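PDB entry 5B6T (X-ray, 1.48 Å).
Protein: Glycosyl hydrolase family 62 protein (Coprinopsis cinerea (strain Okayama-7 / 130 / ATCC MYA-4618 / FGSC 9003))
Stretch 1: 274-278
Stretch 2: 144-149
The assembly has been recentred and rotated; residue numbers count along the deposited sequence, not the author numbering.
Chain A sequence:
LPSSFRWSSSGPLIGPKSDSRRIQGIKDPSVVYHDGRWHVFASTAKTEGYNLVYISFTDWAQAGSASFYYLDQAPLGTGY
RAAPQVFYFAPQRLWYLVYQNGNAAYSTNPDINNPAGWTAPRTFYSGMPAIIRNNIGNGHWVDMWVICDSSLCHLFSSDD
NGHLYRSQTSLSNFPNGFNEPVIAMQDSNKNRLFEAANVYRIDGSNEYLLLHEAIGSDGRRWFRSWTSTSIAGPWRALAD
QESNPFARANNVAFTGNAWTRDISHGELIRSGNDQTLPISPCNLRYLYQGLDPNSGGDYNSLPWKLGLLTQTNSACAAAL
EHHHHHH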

ATOM      1  N   ASP A 274       4.316  -2.919 -14.227  1.00  8.12           N
ATOM      2  CA  ASP A 274       3.844  -1.750 -14.937  1.00  8.42           C
ATOM      3  C   ASP A 274       2.632  -1.088 -14.306  1.00  8.44           C
ATOM      4  O   ASP A 274       2.165  -1.483 -13.236  1.00  8.10           O
ATOM      5  CB  ASP A 274       3.698  -2.008 -16.449  1.00  8.67           C
ATOM      6  CG  ASP A 274       2.430  -2.725 -16.839  1.00  9.89           C
ATOM      7  OD1 ASP A 274       1.546  -2.929 -15.999  1.00  9.61           O
ATOM      8  OD2 ASP A 274       2.322  -3.102 -18.043  1.00 11.97           O
ATOM      9  N   GLN A 275       2.154  -0.040 -14.962  1.00  7.98           N
ATOM     10  CA  GLN A 275       1.088   0.785 -14.438  1.00  7.76           C
ATOM     11  C   GLN A 275      -0.270   0.122 -14.368  1.00  7.34           C
ATOM     12  O   GLN A 275      -1.226   0.747 -13.885  1.00  7.25           O
ATOM     13  CB  GLN A 275       0.978   2.076 -15.273  1.00  7.70           C
ATOM     14  CG  GLN A 275       0.449   1.916 -16.682  1.00  8.10           C
ATOM     15  CD  GLN A 275       1.442   1.344 -17.687  1.00  9.00           C
ATOM     16  OE1 GLN A 275       2.655   1.245 -17.441  1.00  8.65           O
ATOM     17  NE2 GLN A 275       0.915   0.987 -18.879  1.00  9.71           N
ATOM     18  N   THR A 276      -0.383  -1.106 -14.870  1.00  7.65           N
ATOM     19  CA  THR A 276      -1.662  -1.835 -14.766  1.00  7.70           C
ATOM     20  C   THR A 276      -1.838  -2.544 -13.427  1.00  7.66           C
ATOM     21  O   THR A 276      -2.922  -3.079 -13.147  1.00  7.81           O
ATOM     22  CB  THR A 276      -1.870  -2.847 -15.909  1.00  8.31           C
ATOM     23  OG1 THR A 276      -0.898  -3.893 -15.817  1.00  8.59           O
ATOM     24  CG2 THR A 276      -1.756  -2.149 -17.268  1.00  8.73           C
ATOM     25  N   LEU A 277      -0.800  -2.544 -12.589  1.00  7.51           N
ATOM     26  CA  LEU A 277      -0.891  -3.167 -11.242  1.00  7.28           C
ATOM     27  C   LEU A 277      -1.563  -4.564 -11.284  1.00  7.44           C
ATOM     28  O   LEU A 277      -2.562  -4.836 -10.604  1.00  7.76           O
ATOM     29  CB  LEU A 277      -1.603  -2.234 -10.241  1.00  7.26           C
ATOM     30  CG  LEU A 277      -0.749  -1.140  -9.578  1.00  7.15           C
ATOM     31  CD1 LEU A 277       0.293  -1.771  -8.649  1.00  7.55           C
ATOM     32  CD2 LEU A 277      -0.065  -0.195 -10.556  1.00  7.03           C
ATOM     33  N   PRO A 278      -0.979  -5.484 -12.064  1.00  7.60           N
ATOM     34  CA  PRO A 278      -1.550  -6.820 -12.165  1.00  7.67           C
ATOM     35  C   PRO A 278      -1.107  -7.765 -11.064  1.00  7.74           C
ATOM     36  O   PRO A 278       0.043  -7.701 -10.579  1.00  8.09           O
ATOM     37  CB  PRO A 278      -1.016  -7.306 -13.513  1.00  7.82           C
ATOM     38  CG  PRO A 278       0.313  -6.660 -13.639  1.00  8.09           C
ATOM     39  CD  PRO A 278       0.232  -5.354 -12.889  1.00  8.09           C
TER
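Stretch 2 144-149: MWVICD

Stretch 2 is extended: Met144 to Cys148 form the end of a β-strand, with phi from -83° to -144° and psi from 125° to 137° for the first four residues, and Asp149 leaves it as loop. It runs past a type I β turn spanning Asp274 to Leu277, closed by Leu277 N to Asp274 O at 3.2 Å. Asp274 also braces the turn from within, its OD1 accepting from Thr276 N (2.9 Å) and Thr276 OG1 (2.6 Å).

The nearest CA pair across the stretches is Thr276 CA and Cys148 CA, 4.9 Å apart. One direct hydrogen bond links the stretches, Cys148 N to Gln275 O, at 2.8 Å with an N-H...O angle of 152°. Next to it, Thr276 CA approaches Cys148 O at 3.3 Å; the angle of 159° at hydrogen supports a CA-H...O contact.

Apolar packing centres on Leu277, whose CA-to-CB bond points toward the strand. Its CD1 meets Trp145 CZ2 at 3.6 Å, obliquely to the ring, and its CB lies 4.0 Å from Ile147 CD1. Gln275 CG packs on Cys148 CB at 3.7 Å.

Two waters extend the polar contact. Water 1 donates to Cys148 O (2.7 Å) and Thr276 O (2.8 Å); water 2 accepts from Gln275 NE2 (2.9 Å) and donates to Asp149 O (2.8 Å). Together the stretches bury 314 Å².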

ATOM      1  N   MET A 144      -2.198   7.084  -1.220  1.00  6.41           N
ATOM      2  CA  MET A 144      -2.408   7.404  -2.625  1.00  6.73           C
ATOM      3  C   MET A 144      -2.037   6.201  -3.473  1.00  6.54           C
ATOM      4  O   MET A 144      -0.936   5.653  -3.316  1.00  7.21           O
ATOM      5  CB  MET A 144      -1.515   8.596  -3.001  1.00  7.07           C
ATOM      6  CG  MET A 144      -1.570   9.751  -2.024  1.00  7.59           C
ATOM      7  SD  MET A 144      -3.211  10.469  -1.900  1.00  8.28           S
ATOM      8  CE  MET A 144      -2.972  11.575  -0.498  1.00  8.08           C
ATOM      9  N   TRP A 145      -2.933   5.821  -4.385  1.00  6.31           N
ATOM     10  CA  TRP A 145      -2.737   4.619  -5.195  1.00  6.17           C
ATOM     11  C   TRP A 145      -3.156   4.830  -6.639  1.00  6.31           C
ATOM     12  O   TRP A 145      -4.325   5.188  -6.906  1.00  6.72           O
ATOM     13  CB  TRP A 145      -3.542   3.472  -4.568  1.00  6.17           C
ATOM     14  CG  TRP A 145      -3.401   2.177  -5.309  1.00  6.08           C
ATOM     15  CD1 TRP A 145      -4.108   1.766  -6.417  1.00  6.05           C
ATOM     16  CD2 TRP A 145      -2.520   1.109  -4.991  1.00  5.90           C
ATOM     17  NE1 TRP A 145      -3.676   0.543  -6.813  1.00  6.30           N
ATOM     18  CE2 TRP A 145      -2.717   0.095  -5.946  1.00  5.96           C
ATOM     19  CE3 TRP A 145      -1.582   0.906  -3.986  1.00  5.87           C
ATOM     20  CZ2 TRP A 145      -1.978  -1.101  -5.935  1.00  6.09           C
ATOM     21  CZ3 TRP A 145      -0.854  -0.256  -3.989  1.00  5.92           C
ATOM     22  CH2 TRP A 145      -1.072  -1.258  -4.937  1.00  6.06           C
ATOM     23  N   VAL A 146      -2.241   4.566  -7.567  1.00  6.23           N
ATOM     24  CA  VAL A 146      -2.495   4.636  -9.006  1.00  6.36           C
ATOM     25  C   VAL A 146      -2.684   3.246  -9.593  1.00  6.31           C
ATOM     26  O   VAL A 146      -1.940   2.320  -9.289  1.00  6.35           O
ATOM     27  CB  VAL A 146      -1.333   5.367  -9.734  1.00  6.61           C
ATOM     28  CG1 VAL A 146      -1.454   5.216 -11.253  1.00  6.71           C
ATOM     29  CG2 VAL A 146      -1.243   6.825  -9.323  1.00  6.71           C
ATOM     30  N   ILE A 147      -3.675   3.129 -10.472  1.00  6.26           N
ATOM     31  CA  ILE A 147      -3.817   1.976 -11.372  1.00  6.40           C
ATOM     32  C   ILE A 147      -4.356   2.487 -12.702  1.00  6.69           C
ATOM     33  O   ILE A 147      -5.280   3.308 -12.739  1.00  6.95           O
ATOM     34  CB  ILE A 147      -4.676   0.839 -10.766  1.00  6.11           C
ATOM     35  CG1 ILE A 147      -4.863  -0.301 -11.770  1.00  6.08           C
ATOM     36  CG2 ILE A 147      -6.031   1.327 -10.241  1.00  6.04           C
ATOM     37  CD1 ILE A 147      -5.460  -1.547 -11.187  1.00  6.35           C
ATOM     38  N   CYS A 148      -3.784   1.975 -13.796  1.00  6.94           N
ATOM     39  CA  CYS A 148      -4.185   2.347 -15.147  1.00  7.85           C
ATOM     40  C   CYS A 148      -4.699   1.131 -15.904  1.00  8.69           C
ATOM     41  O   CYS A 148      -4.260   0.011 -15.669  1.00  8.13           O
ATOM     42  CB  CYS A 148      -2.998   2.927 -15.913  1.00  8.03           C
ATOM     43  SG  CYS A 148      -2.129   4.227 -15.003  1.00  8.82           S
ATOM     44  N   ASP A 149      -5.568   1.370 -16.884  1.00  9.81           N
ATOM     45  CA  ASP A 149      -5.900   0.323 -17.844  1.00 11.41           C
ATOM     46  C   ASP A 149      -5.385   0.801 -19.212  1.00 12.13           C
ATOM     47  O   ASP A 149      -4.525   1.669 -19.254  1.00 11.51           O
ATOM     48  CB  ASP A 149      -7.396  -0.012 -17.786  1.00 12.46           C
ATOM     49  CG  ASP A 149      -8.294   1.075 -18.360  1.00 12.84           C
ATOM     50  OD1 ASP A 149      -7.842   2.139 -18.805  1.00 13.14           O
ATOM     51  OD2 ASP A 149      -9.520   0.837 -18.361  1.00 14.72           O
TER
HETATM   52  O   HOH W   1      -5.125  -2.392 -14.661  1.00  8.69           O
HETATM   53  O   HOH W   2      -1.887   0.760 -19.640  1.00 16.97           O